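Putative uncharacterized protein (Photobacterium profundum, PDB 3R87) probably hydrolyses thioesters, as a hotdog-fold enzyme of the 4-hydroxybenzoyl-CoA thioesterase family. Local coordinates at residues Glu74-Arg79 with Gln94-Pro99. Numbering follows the deposited sequence.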
loop_
_atom_site.group_PDB
_atom_site.type_symbol
_atom_site.label_atom_id
_atom_site.label_comp_id
_atom_site.label_asym_id
_atom_site.label_seq_id
_atom_site.Cartn_x
_atom_site.Cartn_y
_atom_site.Cartn_z
ATOM N N GLU A 74 9.558 11.563 -10.323
ATOM C CA GLU A 74 10.853 11.049 -10.714
ATOM C C GLU A 74 10.713 9.646 -11.282
ATOM O O GLU A 74 9.925 8.837 -10.758
ATOM C CB GLU A 74 11.847 11.098 -9.566
ATOM C CG GLU A 74 12.157 12.532 -9.198
ATOM C CD GLU A 74 13.134 12.765 -8.078
ATOM O OE1 GLU A 74 13.540 13.969 -7.952
ATOM O OE2 GLU A 74 13.387 11.895 -7.232
ATOM N N ILE A 75 11.525 9.338 -12.288
ATOM C CA ILE A 75 11.720 7.993 -12.739
ATOM C C ILE A 75 13.086 7.572 -12.224
ATOM O O ILE A 75 14.116 8.040 -12.699
ATOM C CB ILE A 75 11.580 7.802 -14.246
ATOM C CG1 ILE A 75 10.164 8.269 -14.704
ATOM C CG2 ILE A 75 11.794 6.307 -14.568
ATOM C CD1 ILE A 75 10.015 8.231 -16.226
ATOM N N CYS A 76 13.084 6.741 -11.203
ATOM C CA CYS A 76 14.317 6.248 -10.603
ATOM C C CYS A 76 14.746 4.983 -11.278
ATOM O O CYS A 76 13.984 4.306 -11.980
ATOM C CB CYS A 76 14.062 5.960 -9.143
ATOM S SG CYS A 76 13.783 7.448 -8.168
ATOM N N ASP A 77 16.038 4.670 -11.136
ATOM C CA ASP A 77 16.595 3.401 -11.596
ATOM C C ASP A 77 16.859 2.528 -10.393
ATOM O O ASP A 77 17.605 2.921 -9.492
ATOM C CB ASP A 77 17.896 3.664 -12.354
ATOM C CG ASP A 77 18.450 2.461 -13.080
ATOM O OD1 ASP A 77 17.766 1.456 -13.248
ATOM O OD2 ASP A 77 19.632 2.559 -13.498
ATOM N N ILE A 78 16.244 1.350 -10.360
ATOM C CA ILE A 78 16.575 0.346 -9.362
ATOM C C ILE A 78 17.703 -0.503 -9.955
ATOM O O ILE A 78 17.534 -1.073 -11.025
ATOM C CB ILE A 78 15.381 -0.542 -8.980
ATOM C CG1 ILE A 78 14.124 0.245 -8.707
ATOM C CG2 ILE A 78 15.798 -1.481 -7.885
ATOM C CD1 ILE A 78 14.284 1.166 -7.580
ATOM N N ARG A 79 18.822 -0.554 -9.254
ATOM C CA ARG A 79 20.035 -1.226 -9.756
ATOM C C ARG A 79 20.309 -2.399 -8.855
ATOM O O ARG A 79 20.509 -2.219 -7.628
ATOM C CB ARG A 79 21.174 -0.228 -9.777
ATOM C CG ARG A 79 20.905 0.928 -10.702
ATOM C CD ARG A 79 22.088 1.854 -10.862
ATOM N NE ARG A 79 21.762 2.942 -11.746
ATOM C CZ ARG A 79 22.551 3.992 -11.939
ATOM N NH1 ARG A 79 23.718 4.070 -11.254
ATOM N NH2 ARG A 79 22.174 4.951 -12.749
ATOM N N GLN A 94 20.830 -3.973 -3.825
ATOM C CA GLN A 94 19.865 -3.222 -4.567
ATOM C C GLN A 94 19.949 -1.775 -4.192
ATOM O O GLN A 94 20.103 -1.434 -2.997
ATOM C CB GLN A 94 18.439 -3.772 -4.403
ATOM C CG GLN A 94 18.380 -5.253 -4.738
ATOM C CD GLN A 94 16.971 -5.759 -4.845
ATOM O OE1 GLN A 94 16.443 -6.332 -3.877
ATOM N NE2 GLN A 94 16.329 -5.511 -5.975
ATOM N N GLU A 95 19.855 -0.872 -5.164
ATOM C CA GLU A 95 20.009 0.529 -4.923
ATOM C C GLU A 95 19.012 1.329 -5.732
ATOM O O GLU A 95 18.751 1.015 -6.890
ATOM C CB GLU A 95 21.429 1.019 -5.288
ATOM C CG GLU A 95 22.499 0.251 -4.489
ATOM C CD GLU A 95 23.906 0.684 -4.740
ATOM O OE1 GLU A 95 24.144 1.572 -5.612
ATOM O OE2 GLU A 95 24.814 0.129 -4.066
ATOM N N VAL A 96 18.451 2.378 -5.129
ATOM C CA VAL A 96 17.607 3.334 -5.855
ATOM C C VAL A 96 18.432 4.532 -6.223
ATOM O O VAL A 96 19.014 5.185 -5.343
ATOM C CB VAL A 96 16.450 3.825 -4.923
ATOM C CG1 VAL A 96 15.625 4.864 -5.659
ATOM C CG2 VAL A 96 15.640 2.691 -4.374
ATOM N N TRP A 97 18.466 4.852 -7.531
ATOM C CA TRP A 97 19.213 6.024 -8.005
ATOM C C TRP A 97 18.211 7.026 -8.610
ATOM O O TRP A 97 17.492 6.708 -9.591
ATOM C CB TRP A 97 20.223 5.582 -9.090
ATOM C CG TRP A 97 21.415 4.920 -8.459
ATOM C CD1 TRP A 97 21.462 3.707 -7.834
ATOM C CD2 TRP A 97 22.733 5.450 -8.370
ATOM N NE1 TRP A 97 22.738 3.456 -7.380
ATOM C CE2 TRP A 97 23.523 4.529 -7.695
ATOM C CE3 TRP A 97 23.317 6.670 -8.808
ATOM C CZ2 TRP A 97 24.892 4.732 -7.446
ATOM C CZ3 TRP A 97 24.655 6.861 -8.587
ATOM C CH2 TRP A 97 25.429 5.912 -7.924
ATOM N N ARG A 98 18.205 8.225 -8.066
ATOM C CA ARG A 98 17.425 9.332 -8.610
ATOM C C ARG A 98 18.029 9.801 -9.912
ATOM O O ARG A 98 19.265 9.623 -10.152
ATOM C CB ARG A 98 17.336 10.484 -7.649
ATOM C CG ARG A 98 16.585 10.126 -6.339
ATOM C CD ARG A 98 16.601 11.225 -5.344
ATOM N NE ARG A 98 15.818 12.386 -5.789
ATOM C CZ ARG A 98 15.982 13.658 -5.374
ATOM N NH1 ARG A 98 16.948 13.993 -4.493
ATOM N NH2 ARG A 98 15.203 14.618 -5.834
ATOM N N PRO A 99 17.269 10.427 -10.797
ATOM C CA PRO A 99 17.825 10.847 -12.115
ATOM C C PRO A 99 18.996 11.764 -11.969
ATOM O O PRO A 99 18.957 12.786 -11.299
ATOM C CB PRO A 99 16.638 11.570 -12.748
ATOM C CG PRO A 99 15.480 11.282 -11.978
ATOM C CD PRO A 99 15.835 10.700 -10.680
#
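Asp-77 faces Trp-97 and Arg-79 faces Glu-95 as hydrogen-bonded antiparallel pairs, with Ile-78 and Val-96 the non-hydrogen-bonded pair between them; the strand axes approach to 4.7 Å at 166°. These are two neighbouring strands of the hotdog-fold sheet, joined as a beta hairpin. On the face carrying Asp-77, Arg-79, Glu-95 and Trp-97, the guanidinium of Arg-79 lies flat on the indole, the planes 15° apart. Its NH1 sits over the ring centre, 3.3 Å from Trp-97 CD2; CZ, 4.0 Å from the five-membered ring centroid and over its face, makes a cation-pi contact, and CD a CH-pi contact. The Arg-79 chain is extended from CG to NE, which lies above the CG-CD1 side of the indole. Each partner is held by a bond in the plane of its own flat group: Arg-79 NE, in a salt bridge, donates to Asp-77 OD2 at 2.8 Å from above the carboxylate plane, and Trp-97 NE1 donates to the anti lone pair of Glu-95 OE1 at 2.9 Å. Asp-77 OD2 is also hydrogen-bonded to His-8 ND1.

On the other face, Ile-78 and Val-96 lie side by side, CD1 of Ile-78 3.8 Å from CG2 of Val-96, both packing on Phe-33 of helix 28-41. Where the pairing ends, Arg-98 grips Glu-74 side-on: NH2 donates to the syn lone pair of OE1 at 2.8 Å, and NE to OE2 at 2.9 Å. A bend at chi3 (67°) places NE for this bidentate salt bridge, and Asp-68 binds NH1. The chemistry is thus split by face and end: apolar beneath the helix, cation-pi with flanking carboxylates opposite, and ionic beyond the last pair, where Arg-98 probably favours the ionised forms of Glu-74 and Asp-68.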